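Local coordinates for 14 KDA fatty acid binding protein (PDB 1VYF), which binds fatty acids such as oleic, arachidonic and palmitic acid inside a beta-barrel and may serve in their transport, at residues W29-I34 and S57-L62; P40-T45 and M51-E56; K117-V120 and V125-I128. All coordinates share one frame; numbering follows the deposited sequence.

Contact 1. Residues W29-I34 and S57-L62. With OLA (oleic acid), chain B.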
ATOM      1  N   TRP A  29      -3.344  -5.393  18.958  1.00 35.38           N
ATOM      2  CA  TRP A  29      -4.781  -5.228  19.035  1.00 36.14           C
ATOM      3  C   TRP A  29      -5.218  -3.796  18.769  1.00 36.07           C
ATOM      4  O   TRP A  29      -6.116  -3.575  17.953  1.00 35.26           O
ATOM      5  CB  TRP A  29      -5.320  -5.672  20.409  1.00 37.13           C
ATOM      6  CG  TRP A  29      -6.782  -5.453  20.522  1.00 38.11           C
ATOM      7  CD1 TRP A  29      -7.414  -4.475  21.212  1.00 39.79           C
ATOM      8  CD2 TRP A  29      -7.800  -6.222  19.890  1.00 39.63           C
ATOM      9  NE1 TRP A  29      -8.779  -4.598  21.075  1.00 41.31           N
ATOM     10  CE2 TRP A  29      -9.042  -5.659  20.257  1.00 41.09           C
ATOM     11  CE3 TRP A  29      -7.792  -7.336  19.047  1.00 43.00           C
ATOM     12  CZ2 TRP A  29     -10.254  -6.163  19.812  1.00 42.73           C
ATOM     13  CZ3 TRP A  29      -9.003  -7.851  18.611  1.00 45.11           C
ATOM     14  CH2 TRP A  29     -10.216  -7.259  18.991  1.00 45.11           C
ATOM     15  N   ALA A  30      -4.615  -2.825  19.470  1.00 36.00           N
ATOM     16  CA  ALA A  30      -5.054  -1.432  19.372  1.00 35.65           C
ATOM     17  C   ALA A  30      -4.783  -0.826  17.990  1.00 35.01           C
ATOM     18  O   ALA A  30      -5.600  -0.074  17.474  1.00 35.56           O
ATOM     19  CB  ALA A  30      -4.415  -0.560  20.482  1.00 36.50           C
ATOM     20  N   THR A  31      -3.633  -1.134  17.389  1.00 33.72           N
ATOM     21  CA  THR A  31      -3.346  -0.659  16.039  1.00 33.25           C
ATOM     22  C   THR A  31      -4.248  -1.357  15.003  1.00 33.02           C
ATOM     23  O   THR A  31      -4.615  -0.749  13.984  1.00 32.76           O
ATOM     24  CB  THR A  31      -1.871  -0.852  15.667  1.00 33.55           C
ATOM     25  OG1 THR A  31      -1.059  -0.071  16.551  1.00 35.45           O
ATOM     26  CG2 THR A  31      -1.605  -0.259  14.280  1.00 33.09           C
ATOM     27  N   ARG A  32      -4.576  -2.621  15.254  1.00 31.94           N
ATOM     28  CA  ARG A  32      -5.495  -3.369  14.395  1.00 33.35           C
ATOM     29  C   ARG A  32      -6.852  -2.672  14.365  1.00 34.01           C
ATOM     30  O   ARG A  32      -7.440  -2.484  13.279  1.00 33.93           O
ATOM     31  CB  ARG A  32      -5.634  -4.825  14.855  1.00 33.33           C
ATOM     32  CG  ARG A  32      -4.605  -5.722  14.257  1.00 33.96           C
ATOM     33  CD  ARG A  32      -4.530  -7.119  14.862  1.00 34.76           C
ATOM     34  NE  ARG A  32      -5.783  -7.843  14.662  1.00 34.52           N
ATOM     35  CZ  ARG A  32      -6.306  -8.684  15.543  1.00 37.99           C
ATOM     36  NH1 ARG A  32      -5.679  -8.955  16.678  1.00 38.97           N
ATOM     37  NH2 ARG A  32      -7.460  -9.283  15.280  1.00 38.84           N
ATOM     38  N   GLN A  33      -7.335  -2.228  15.527  1.00 35.24           N
ATOM     39  CA  GLN A  33      -8.650  -1.584  15.571  1.00 35.81           C
ATOM     40  C   GLN A  33      -8.643  -0.288  14.765  1.00 36.07           C
ATOM     41  O   GLN A  33      -9.614  -0.007  14.045  1.00 35.70           O
ATOM     42  CB  GLN A  33      -9.146  -1.303  16.997  1.00 36.27           C
ATOM     43  CG  GLN A  33      -9.361  -2.549  17.916  1.00 39.34           C
ATOM     44  CD  GLN A  33      -9.854  -3.820  17.210  1.00 42.93           C
ATOM     45  OE1 GLN A  33     -11.030  -3.932  16.866  1.00 45.99           O
ATOM     46  NE2 GLN A  33      -8.959  -4.773  17.006  1.00 45.03           N
ATOM     47  N   ILE A  34      -7.582   0.511  14.914  1.00 35.29           N
ATOM     48  CA  ILE A  34      -7.369   1.707  14.094  1.00 35.04           C
ATOM     49  C   ILE A  34      -7.333   1.340  12.613  1.00 34.41           C
ATOM     50  O   ILE A  34      -8.008   1.983  11.807  1.00 35.14           O
ATOM     51  CB  ILE A  34      -6.068   2.487  14.505  1.00 35.47           C
ATOM     52  CG1 ILE A  34      -6.209   3.073  15.915  1.00 36.57           C
ATOM     53  CG2 ILE A  34      -5.757   3.647  13.526  1.00 37.02           C
ATOM     54  CD1 ILE A  34      -4.856   3.327  16.595  1.00 36.87           C
ATOM     55  N   SER A  57      -3.850   9.981   7.097  1.00 33.27           N
ATOM     56  CA  SER A  57      -4.971   9.510   7.914  1.00 33.91           C
ATOM     57  C   SER A  57      -4.911  10.198   9.267  1.00 35.23           C
ATOM     58  O   SER A  57      -3.934  10.858   9.594  1.00 34.63           O
ATOM     59  CB  SER A  57      -4.933   8.002   8.095  1.00 33.98           C
ATOM     60  OG  SER A  57      -3.910   7.577   8.979  1.00 33.78           O
ATOM     61  N   THR A  58      -5.963  10.037  10.049  1.00 37.32           N
ATOM     62  CA  THR A  58      -5.977  10.527  11.439  1.00 38.56           C
ATOM     63  C   THR A  58      -4.929   9.842  12.292  1.00 39.23           C
ATOM     64  O   THR A  58      -4.511  10.375  13.306  1.00 41.17           O
ATOM     65  CB  THR A  58      -7.358  10.303  12.078  1.00 38.76           C
ATOM     66  OG1 THR A  58      -7.740   8.919  11.962  1.00 38.61           O
ATOM     67  CG2 THR A  58      -8.420  11.063  11.346  1.00 37.93           C
ATOM     68  N   PHE A  59      -4.516   8.649  11.894  1.00 40.16           N
ATOM     69  CA  PHE A  59      -3.568   7.851  12.654  1.00 40.16           C
ATOM     70  C   PHE A  59      -2.154   8.347  12.442  1.00 40.34           C
ATOM     71  O   PHE A  59      -1.473   8.702  13.389  1.00 39.40           O
ATOM     72  CB  PHE A  59      -3.660   6.383  12.238  1.00 40.38           C
ATOM     73  CG  PHE A  59      -2.650   5.492  12.909  1.00 40.91           C
ATOM     74  CD1 PHE A  59      -1.834   4.667  12.160  1.00 40.87           C
ATOM     75  CD2 PHE A  59      -2.513   5.487  14.291  1.00 43.52           C
ATOM     76  CE1 PHE A  59      -0.895   3.840  12.762  1.00 41.55           C
ATOM     77  CE2 PHE A  59      -1.580   4.653  14.903  1.00 42.17           C
ATOM     78  CZ  PHE A  59      -0.768   3.832  14.128  1.00 42.14           C
ATOM     79  N   LYS A  60      -1.741   8.385  11.179  1.00 40.43           N
ATOM     80  CA  LYS A  60      -0.369   8.697  10.781  1.00 39.91           C
ATOM     81  C   LYS A  60      -0.385   9.267   9.362  1.00 39.08           C
ATOM     82  O   LYS A  60      -1.206   8.839   8.536  1.00 38.21           O
ATOM     83  CB  LYS A  60       0.426   7.404  10.780  1.00 40.55           C
ATOM     84  CG  LYS A  60       1.922   7.552  10.613  1.00 43.98           C
ATOM     85  CD  LYS A  60       2.618   6.280  11.131  1.00 47.50           C
ATOM     86  CE  LYS A  60       2.743   6.286  12.666  1.00 49.42           C
ATOM     87  NZ  LYS A  60       2.565   4.936  13.331  1.00 51.34           N
ATOM     88  N   ASN A  61       0.514  10.211   9.087  1.00 37.35           N
ATOM     89  CA  ASN A  61       0.800  10.671   7.724  1.00 37.11           C
ATOM     90  C   ASN A  61       2.205  10.221   7.379  1.00 36.14           C
ATOM     91  O   ASN A  61       3.130  10.479   8.110  1.00 36.71           O
ATOM     92  CB  ASN A  61       0.678  12.188   7.568  1.00 36.17           C
ATOM     93  CG  ASN A  61      -0.662  12.704   7.978  1.00 38.51           C
ATOM     94  OD1 ASN A  61      -1.698  12.213   7.517  1.00 33.45           O
ATOM     95  ND2 ASN A  61      -0.671  13.722   8.849  1.00 40.13           N
ATOM     96  N   LEU A  62       2.342   9.551   6.247  1.00 35.77           N
ATOM     97  CA  LEU A  62       3.481   8.725   5.921  1.00 36.37           C
ATOM     98  C   LEU A  62       3.794   8.827   4.422  1.00 35.81           C
ATOM     99  O   LEU A  62       2.895   8.835   3.620  1.00 35.62           O
ATOM    100  CB  LEU A  62       3.088   7.291   6.238  1.00 37.98           C
ATOM    101  CG  LEU A  62       4.169   6.336   6.665  1.00 41.38           C
ATOM    102  CD1 LEU A  62       4.709   6.775   8.019  1.00 45.81           C
ATOM    103  CD2 LEU A  62       3.581   4.943   6.756  1.00 43.14           C
TER
HETATM  104  C1  OLA B1134      -3.162  -0.451   1.608  0.50 41.39           C
HETATM  105  O1  OLA B1134      -2.524   0.333   0.923  0.50 39.33           O
HETATM  106  O2  OLA B1134      -4.467  -0.230   1.660  0.50 36.45           O
HETATM  107  C2  OLA B1134      -2.612  -1.677   2.338  0.50 42.79           C
HETATM  108  C3  OLA B1134      -1.175  -1.646   2.885  0.50 45.58           C
HETATM  109  C4  OLA B1134      -1.077  -2.125   4.359  0.50 46.40           C
HETATM  110  C5  OLA B1134      -0.192  -3.349   4.635  0.50 45.02           C
HETATM  111  C6  OLA B1134      -0.543  -4.070   5.944  0.50 44.81           C
HETATM  112  C7  OLA B1134       0.126  -3.515   7.194  0.50 44.29           C
HETATM  113  C8  OLA B1134      -0.681  -2.408   7.867  0.50 45.94           C
HETATM  114  C9  OLA B1134      -1.002  -2.725   9.309  0.50 45.67           C
HETATM  115  C10 OLA B1134      -1.794  -1.952  10.067  0.50 47.24           C
HETATM  116  C11 OLA B1134      -2.467  -0.688   9.572  0.50 47.79           C
HETATM  117  C12 OLA B1134      -2.363   0.455  10.585  0.50 48.58           C
HETATM  118  C13 OLA B1134      -3.298   1.631  10.266  0.50 47.92           C
HETATM  119  C14 OLA B1134      -2.885   2.469   9.050  0.50 50.11           C
HETATM  120  C15 OLA B1134      -3.579   2.040   7.751  0.50 49.95           C
HETATM  121  C16 OLA B1134      -2.832   2.552   6.514  0.50 50.39           C
HETATM  122  C17 OLA B1134      -2.423   1.429   5.554  0.50 49.11           C
HETATM  123  C18 OLA B1134      -3.517   1.194   4.543  0.50 47.90           C
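Ile-34, near the end of helix 29-35, and Phe-59, in the turn after strand 50-56, meet with their side chains crossing at about a right angle. Ile-34 uses two methyls spread along one side of the ring: CG2, coming in obliquely, lies 3.7 Å from Phe-59 CG and also touches CB, while CD1 reaches farther out and lies 3.9 Å from Phe-59 CE2. With CG anti to the backbone N (chi1 176°), the Phe-59 ring is carried out to the helix, and CZ ends 4.2 Å from CG2 of Thr-31. A broad apolar ring suits this place because it can meet the helix with some of its atoms and the fatty acid with others: CD1 of Phe-59 is 3.9 Å from C13 of the oleic acid. The same methyl of Thr-31 also lies 3.8 Å from C12 of the fatty acid, so helix and ligand meet the ring from one side. Within the turn, the hydroxyl of Ser-57 donates to the carbonyl O of Lys-60 (OG to O, 3.0 Å). In fatty-acid binding proteins this helix and turn border the portal region. Contact between the segments is purely apolar and small, consistent with a lid able to shift when ligand passes.

Contact 2. Residues P40-T45 and M51-E56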
ATOM      1  N   PRO A  40      -7.807   6.000   4.826  1.00 30.13           N
ATOM      2  CA  PRO A  40      -6.752   6.883   4.369  1.00 28.86           C
ATOM      3  C   PRO A  40      -6.991   7.446   2.990  1.00 27.53           C
ATOM      4  O   PRO A  40      -7.717   6.872   2.197  1.00 25.91           O
ATOM      5  CB  PRO A  40      -5.526   5.959   4.346  1.00 28.75           C
ATOM      6  CG  PRO A  40      -5.912   4.844   5.148  1.00 30.34           C
ATOM      7  CD  PRO A  40      -7.361   4.601   4.851  1.00 31.04           C
ATOM      8  N   THR A  41      -6.337   8.563   2.720  1.00 28.37           N
ATOM      9  CA  THR A  41      -6.152   9.102   1.392  1.00 29.06           C
ATOM     10  C   THR A  41      -4.706   8.905   0.924  1.00 29.42           C
ATOM     11  O   THR A  41      -3.773   9.140   1.661  1.00 30.68           O
ATOM     12  CB  THR A  41      -6.527  10.570   1.424  1.00 29.04           C
ATOM     13  OG1 THR A  41      -7.944  10.667   1.565  1.00 32.80           O
ATOM     14  CG2 THR A  41      -6.245  11.278   0.083  1.00 30.94           C
ATOM     15  N   VAL A  42      -4.537   8.434  -0.305  1.00 30.07           N
ATOM     16  CA  VAL A  42      -3.230   8.094  -0.868  1.00 30.18           C
ATOM     17  C   VAL A  42      -2.997   8.963  -2.124  1.00 29.92           C
ATOM     18  O   VAL A  42      -3.843   9.087  -2.981  1.00 29.28           O
ATOM     19  CB  VAL A  42      -3.110   6.592  -1.170  1.00 30.97           C
ATOM     20  CG1 VAL A  42      -1.767   6.245  -1.781  1.00 30.74           C
ATOM     21  CG2 VAL A  42      -3.287   5.772   0.105  1.00 31.95           C
ATOM     22  N   THR A  43      -1.849   9.607  -2.180  1.00 29.90           N
ATOM     23  CA  THR A  43      -1.484  10.469  -3.292  1.00 29.26           C
ATOM     24  C   THR A  43      -0.259   9.881  -3.982  1.00 29.21           C
ATOM     25  O   THR A  43       0.733   9.583  -3.338  1.00 29.95           O
ATOM     26  CB  THR A  43      -1.178  11.894  -2.781  1.00 29.05           C
ATOM     27  OG1 THR A  43      -2.315  12.442  -2.095  1.00 28.25           O
ATOM     28  CG2 THR A  43      -0.913  12.880  -3.927  1.00 28.87           C
ATOM     29  N   PHE A  44      -0.289   9.769  -5.302  1.00 30.04           N
ATOM     30  CA  PHE A  44       0.894   9.344  -6.066  1.00 30.41           C
ATOM     31  C   PHE A  44       1.394  10.510  -6.928  1.00 31.45           C
ATOM     32  O   PHE A  44       0.609  11.177  -7.577  1.00 30.44           O
ATOM     33  CB  PHE A  44       0.578   8.187  -7.021  1.00 30.39           C
ATOM     34  CG  PHE A  44       0.268   6.878  -6.326  1.00 31.23           C
ATOM     35  CD1 PHE A  44      -1.015   6.562  -5.960  1.00 32.58           C
ATOM     36  CD2 PHE A  44       1.276   5.965  -6.058  1.00 30.18           C
ATOM     37  CE1 PHE A  44      -1.296   5.341  -5.296  1.00 32.26           C
ATOM     38  CE2 PHE A  44       0.998   4.744  -5.391  1.00 31.34           C
ATOM     39  CZ  PHE A  44      -0.286   4.442  -5.031  1.00 32.97           C
ATOM     40  N   THR A  45       2.697  10.728  -6.929  1.00 33.33           N
ATOM     41  CA  THR A  45       3.338  11.603  -7.928  1.00 36.26           C
ATOM     42  C   THR A  45       4.499  10.831  -8.524  1.00 38.03           C
ATOM     43  O   THR A  45       5.024   9.905  -7.911  1.00 38.59           O
ATOM     44  CB  THR A  45       3.822  12.931  -7.305  1.00 35.72           C
ATOM     45  OG1 THR A  45       4.894  12.686  -6.390  1.00 37.50           O
ATOM     46  CG2 THR A  45       2.777  13.526  -6.442  1.00 37.39           C
ATOM     47  N   MET A  51       8.932   7.275  -8.024  1.00 40.16           N
ATOM     48  CA  MET A  51       7.545   7.463  -7.624  1.00 38.16           C
ATOM     49  C   MET A  51       7.482   7.729  -6.126  1.00 36.55           C
ATOM     50  O   MET A  51       8.246   7.140  -5.361  1.00 35.52           O
ATOM     51  CB  MET A  51       6.757   6.195  -7.916  1.00 38.66           C
ATOM     52  CG  MET A  51       5.301   6.268  -7.527  1.00 39.69           C
ATOM     53  SD  MET A  51       4.376   4.840  -8.197  1.00 43.79           S
ATOM     54  CE  MET A  51       3.414   5.602  -9.369  1.00 38.92           C
ATOM     55  N   THR A  52       6.557   8.591  -5.725  1.00 34.95           N
ATOM     56  CA  THR A  52       6.277   8.867  -4.323  1.00 34.90           C
ATOM     57  C   THR A  52       4.814   8.607  -3.984  1.00 33.53           C
ATOM     58  O   THR A  52       3.913   9.117  -4.642  1.00 31.47           O
ATOM     59  CB  THR A  52       6.693  10.321  -3.961  1.00 35.05           C
ATOM     60  OG1 THR A  52       8.118  10.449  -4.083  1.00 36.58           O
ATOM     61  CG2 THR A  52       6.439  10.606  -2.481  1.00 36.91           C
ATOM     62  N   MET A  53       4.598   7.801  -2.944  1.00 32.45           N
ATOM     63  CA  MET A  53       3.266   7.552  -2.421  1.00 32.13           C
ATOM     64  C   MET A  53       3.103   8.184  -1.036  1.00 30.58           C
ATOM     65  O   MET A  53       3.818   7.859  -0.131  1.00 31.13           O
ATOM     66  CB  MET A  53       3.053   6.039  -2.335  1.00 32.45           C
ATOM     67  CG  MET A  53       1.648   5.644  -1.909  1.00 33.67           C
ATOM     68  SD  MET A  53       1.453   3.804  -1.894  1.00 36.87           S
ATOM     69  CE  MET A  53       1.632   3.503  -0.174  1.00 37.06           C
ATOM     70  N   LEU A  54       2.168   9.105  -0.874  1.00 31.15           N
ATOM     71  CA  LEU A  54       1.872   9.713   0.419  1.00 30.90           C
ATOM     72  C   LEU A  54       0.582   9.134   0.948  1.00 31.33           C
ATOM     73  O   LEU A  54      -0.420   9.158   0.244  1.00 32.07           O
ATOM     74  CB  LEU A  54       1.691  11.226   0.253  1.00 31.41           C
ATOM     75  CG  LEU A  54       1.122  12.077   1.387  1.00 31.21           C
ATOM     76  CD1 LEU A  54       2.084  12.114   2.574  1.00 34.10           C
ATOM     77  CD2 LEU A  54       0.866  13.454   0.879  1.00 32.34           C
ATOM     78  N   THR A  55       0.600   8.636   2.180  1.00 31.26           N
ATOM     79  CA  THR A  55      -0.603   8.165   2.876  1.00 30.86           C
ATOM     80  C   THR A  55      -0.968   9.113   4.022  1.00 31.04           C
ATOM     81  O   THR A  55      -0.139   9.404   4.869  1.00 32.43           O
ATOM     82  CB  THR A  55      -0.324   6.744   3.393  1.00 31.35           C
ATOM     83  OG1 THR A  55       0.017   5.886   2.283  1.00 31.20           O
ATOM     84  CG2 THR A  55      -1.585   6.087   3.968  1.00 32.75           C
ATOM     85  N   GLU A  56      -2.198   9.600   4.045  1.00 31.06           N
ATOM     86  CA  GLU A  56      -2.654  10.516   5.068  1.00 32.45           C
ATOM     87  C   GLU A  56      -3.866   9.920   5.774  1.00 32.41           C
ATOM     88  O   GLU A  56      -4.770   9.383   5.146  1.00 32.87           O
ATOM     89  CB  GLU A  56      -2.993  11.882   4.460  1.00 32.98           C
ATOM     90  CG  GLU A  56      -1.788  12.562   3.825  1.00 33.77           C
ATOM     91  CD  GLU A  56      -2.167  13.806   3.063  1.00 37.92           C
ATOM     92  OE1 GLU A  56      -3.008  13.745   2.127  1.00 38.08           O
ATOM     93  OE2 GLU A  56      -1.644  14.866   3.417  1.00 39.69           O
TER
HETATM   94  O   HOH W   1      -2.512  11.573   0.504  1.00 30.29           O
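Strands 41-45 and 51-56 run antiparallel at 163°, with axes 4.6 Å apart, and form a beta hairpin in the wall of the fatty-acid-binding barrel. Three hydrogen-bonded pairs, Thr-41 with Glu-56, Thr-43 with Leu-54 and Thr-45 with Thr-52, alternate with the non-hydrogen-bonded pairs Val-42 with Thr-55 and Phe-44 with Met-53. The bond from Thr-43 N to Leu-54 O measures 2.8 Å. Beta-branched residues suit these extended backbones. On the face of Val-42, Phe-44 and Met-53, the side chains of Phe-44 and Met-53 lie side by side. Met-53 places CG off-centre above the Phe-44 ring, 4.1 Å from its centroid and 30° off the normal, a CH-pi contact. Its extended first two torsions (CG anti to the backbone N, chi1 -175°) carry SD to 3.6 Å from Phe-44 CZ, an oblique Met-aromatic contact. Met-51 makes a second, with SD 3.9 Å from Phe-44 CD2. Arg-109, which binds the fatty acid, touches both Phe-44 and Met-53. Met-53 also packs tightly on Val-42, its CG 3.5 Å from Val-42 CG1. Across the other face, one water joins the strands, 2.7 Å from Thr-43 OG1, 2.8 Å from Glu-56 OE1 and also within hydrogen-bonding distance of Leu-54 O.

Contact 3. Residues K117-V120 and V125-I128. With OLA (oleic acid), chain B.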
ATOM      1  N   LYS A 117      -7.459  -1.015  -6.986  1.00 26.08           N
ATOM      2  CA  LYS A 117      -7.663  -2.206  -6.188  1.00 27.04           C
ATOM      3  C   LYS A 117      -6.340  -2.548  -5.579  1.00 27.30           C
ATOM      4  O   LYS A 117      -5.370  -2.725  -6.293  1.00 26.37           O
ATOM      5  CB  LYS A 117      -8.153  -3.358  -7.043  1.00 27.52           C
ATOM      6  CG  LYS A 117      -8.300  -4.656  -6.228  1.00 29.38           C
ATOM      7  CD  LYS A 117      -8.959  -5.796  -6.969  1.00 34.75           C
ATOM      8  CE  LYS A 117      -8.250  -6.176  -8.231  1.00 36.48           C
ATOM      9  NZ  LYS A 117      -9.017  -7.221  -8.965  1.00 41.05           N
ATOM     10  N   THR A 118      -6.302  -2.687  -4.271  1.00 27.37           N
ATOM     11  CA  THR A 118      -5.041  -3.051  -3.575  1.00 27.53           C
ATOM     12  C   THR A 118      -5.207  -4.448  -2.969  1.00 27.45           C
ATOM     13  O   THR A 118      -6.037  -4.622  -2.071  1.00 26.63           O
ATOM     14  CB  THR A 118      -4.768  -2.008  -2.490  1.00 27.12           C
ATOM     15  OG1 THR A 118      -4.547  -0.730  -3.115  1.00 27.00           O
ATOM     16  CG2 THR A 118      -3.484  -2.293  -1.692  1.00 28.65           C
ATOM     17  N   THR A 119      -4.468  -5.447  -3.467  1.00 27.58           N
ATOM     18  CA  THR A 119      -4.572  -6.803  -2.928  1.00 26.86           C
ATOM     19  C   THR A 119      -3.401  -7.018  -1.998  1.00 28.07           C
ATOM     20  O   THR A 119      -2.266  -6.792  -2.395  1.00 27.68           O
ATOM     21  CB  THR A 119      -4.607  -7.805  -4.065  1.00 27.87           C
ATOM     22  OG1 THR A 119      -5.756  -7.564  -4.888  1.00 28.67           O
ATOM     23  CG2 THR A 119      -4.800  -9.212  -3.569  1.00 28.20           C
ATOM     24  N   VAL A 120      -3.659  -7.467  -0.773  1.00 27.04           N
ATOM     25  CA  VAL A 120      -2.588  -7.644   0.225  1.00 27.01           C
ATOM     26  C   VAL A 120      -2.537  -9.113   0.623  1.00 26.83           C
ATOM     27  O   VAL A 120      -3.515  -9.657   1.121  1.00 26.59           O
ATOM     28  CB  VAL A 120      -2.850  -6.791   1.454  1.00 26.51           C
ATOM     29  CG1 VAL A 120      -1.705  -6.929   2.504  1.00 28.52           C
ATOM     30  CG2 VAL A 120      -3.059  -5.330   1.049  1.00 27.22           C
ATOM     31  N   VAL A 125      -3.174 -15.975   3.345  1.00 33.72           N
ATOM     32  CA  VAL A 125      -4.262 -15.017   3.667  1.00 32.14           C
ATOM     33  C   VAL A 125      -4.239 -13.812   2.692  1.00 31.40           C
ATOM     34  O   VAL A 125      -3.163 -13.257   2.370  1.00 30.18           O
ATOM     35  CB  VAL A 125      -4.119 -14.526   5.120  1.00 32.63           C
ATOM     36  CG1 VAL A 125      -5.251 -13.674   5.540  1.00 33.31           C
ATOM     37  CG2 VAL A 125      -3.980 -15.725   6.086  1.00 33.43           C
ATOM     38  N   THR A 126      -5.419 -13.407   2.215  1.00 29.83           N
ATOM     39  CA  THR A 126      -5.538 -12.299   1.262  1.00 29.17           C
ATOM     40  C   THR A 126      -6.632 -11.305   1.679  1.00 28.20           C
ATOM     41  O   THR A 126      -7.734 -11.704   2.057  1.00 26.83           O
ATOM     42  CB  THR A 126      -5.789 -12.813  -0.192  1.00 30.06           C
ATOM     43  OG1 THR A 126      -4.634 -13.542  -0.674  1.00 30.77           O
ATOM     44  CG2 THR A 126      -5.847 -11.657  -1.149  1.00 30.65           C
ATOM     45  N   ALA A 127      -6.302 -10.025   1.607  1.00 26.96           N
ATOM     46  CA  ALA A 127      -7.250  -8.941   1.777  1.00 26.38           C
ATOM     47  C   ALA A 127      -7.337  -8.113   0.503  1.00 26.79           C
ATOM     48  O   ALA A 127      -6.399  -8.015  -0.246  1.00 25.19           O
ATOM     49  CB  ALA A 127      -6.902  -8.095   2.961  1.00 26.71           C
ATOM     50  N   ILE A 128      -8.514  -7.552   0.222  1.00 26.53           N
ATOM     51  CA  ILE A 128      -8.664  -6.644  -0.918  1.00 27.90           C
ATOM     52  C   ILE A 128      -9.229  -5.317  -0.421  1.00 27.17           C
ATOM     53  O   ILE A 128     -10.236  -5.287   0.285  1.00 27.94           O
ATOM     54  CB  ILE A 128      -9.616  -7.263  -2.003  1.00 29.21           C
ATOM     55  CG1 ILE A 128      -9.069  -8.583  -2.525  1.00 30.90           C
ATOM     56  CG2 ILE A 128      -9.899  -6.265  -3.166  1.00 30.54           C
ATOM     57  CD1 ILE A 128      -9.996  -9.290  -3.478  1.00 32.82           C
TER
HETATM   58  C1  OLA B1134      -3.162  -0.451   1.608  0.50 41.39           C
HETATM   59  O1  OLA B1134      -2.524   0.333   0.923  0.50 39.33           O
HETATM   60  O2  OLA B1134      -4.467  -0.230   1.660  0.50 36.45           O
HETATM   61  C2  OLA B1134      -2.612  -1.677   2.338  0.50 42.79           C
HETATM   62  C3  OLA B1134      -1.175  -1.646   2.885  0.50 45.58           C
HETATM   63  C4  OLA B1134      -1.077  -2.125   4.359  0.50 46.40           C
HETATM   64  C5  OLA B1134      -0.192  -3.349   4.635  0.50 45.02           C
HETATM   65  C6  OLA B1134      -0.543  -4.070   5.944  0.50 44.81           C
HETATM   66  C7  OLA B1134       0.126  -3.515   7.194  0.50 44.29           C
HETATM   67  C8  OLA B1134      -0.681  -2.408   7.867  0.50 45.94           C
HETATM   68  C9  OLA B1134      -1.002  -2.725   9.309  0.50 45.67           C
HETATM   69  C10 OLA B1134      -1.794  -1.952  10.067  0.50 47.24           C
HETATM   70  C11 OLA B1134      -2.467  -0.688   9.572  0.50 47.79           C
HETATM   71  C12 OLA B1134      -2.363   0.455  10.585  0.50 48.58           C
HETATM   72  C13 OLA B1134      -3.298   1.631  10.266  0.50 47.92           C
HETATM   73  C14 OLA B1134      -2.885   2.469   9.050  0.50 50.11           C
HETATM   74  C15 OLA B1134      -3.579   2.040   7.751  0.50 49.95           C
HETATM   75  C16 OLA B1134      -2.832   2.552   6.514  0.50 50.39           C
HETATM   76  C17 OLA B1134      -2.423   1.429   5.554  0.50 49.11           C
HETATM   77  C18 OLA B1134      -3.517   1.194   4.543  0.50 47.90           C
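Val-120 and Ala-127 are bound by two backbone hydrogen bonds, Val-120 N to Ala-127 O at 2.8 Å and Ala-127 N to Val-120 O at 2.9 Å, both nearly straight (173° and 171° at the hydrogen). Beside them, Thr-119 faces Ile-128 in a non-hydrogen-bonded pair, the two side chains lying side by side. Thr-119 also turns its methyl across to Thr-126, with CG2 of each 3.6 Å apart; in both threonines the methyl is anti to the backbone N and the hydroxyl anti to the carbonyl carbon. Farther along, the aliphatic part of Lys-117 rests on Ile-128, CG to CG2 at 3.8 Å, a use of lysine in which the chain packs and the amine can extend beyond. These segments belong to the hairpin of strands 115-122 and 125-133, part of the barrel wall that encloses the ligand. Thr-118 and Val-120 reach the oleic acid at its carboxylate end: CG2 of Thr-118 is 3.8 Å from C1, and CG2 of Val-120 is 3.9 Å from C2. Around the carboxylate stand Arg-109, Arg-129 and Tyr-131, all hydrogen-bonded to it, and Thr-118 packs against Arg-109 and Tyr-131. Val-21 of helix 18-24 packs against both Val-120 and Ala-127.

Overall arrangement
Contacts 2 and 3 are hairpins of one antiparallel barrel sheet on opposite sides of the chain's centre, with centres 18 Å apart and nearest atoms about 7 Å apart. Contact 1 lies at the barrel's helical end. It encloses contact 2 along the chain; their centres are 16 Å apart, and the two touch where Leu-62 O meets Thr-55 N at 2.7 Å, probably a hydrogen bond that carries the sheet on to strand 62-66. Contacts 1 and 3 stay about 11 Å apart at their nearest atoms, yet the same oleic acid spans them: its mid-chain meets contact 1, its carboxylate end contact 3. Arg-109, a ligand-binding residue, touches both contact 2 and contact 3.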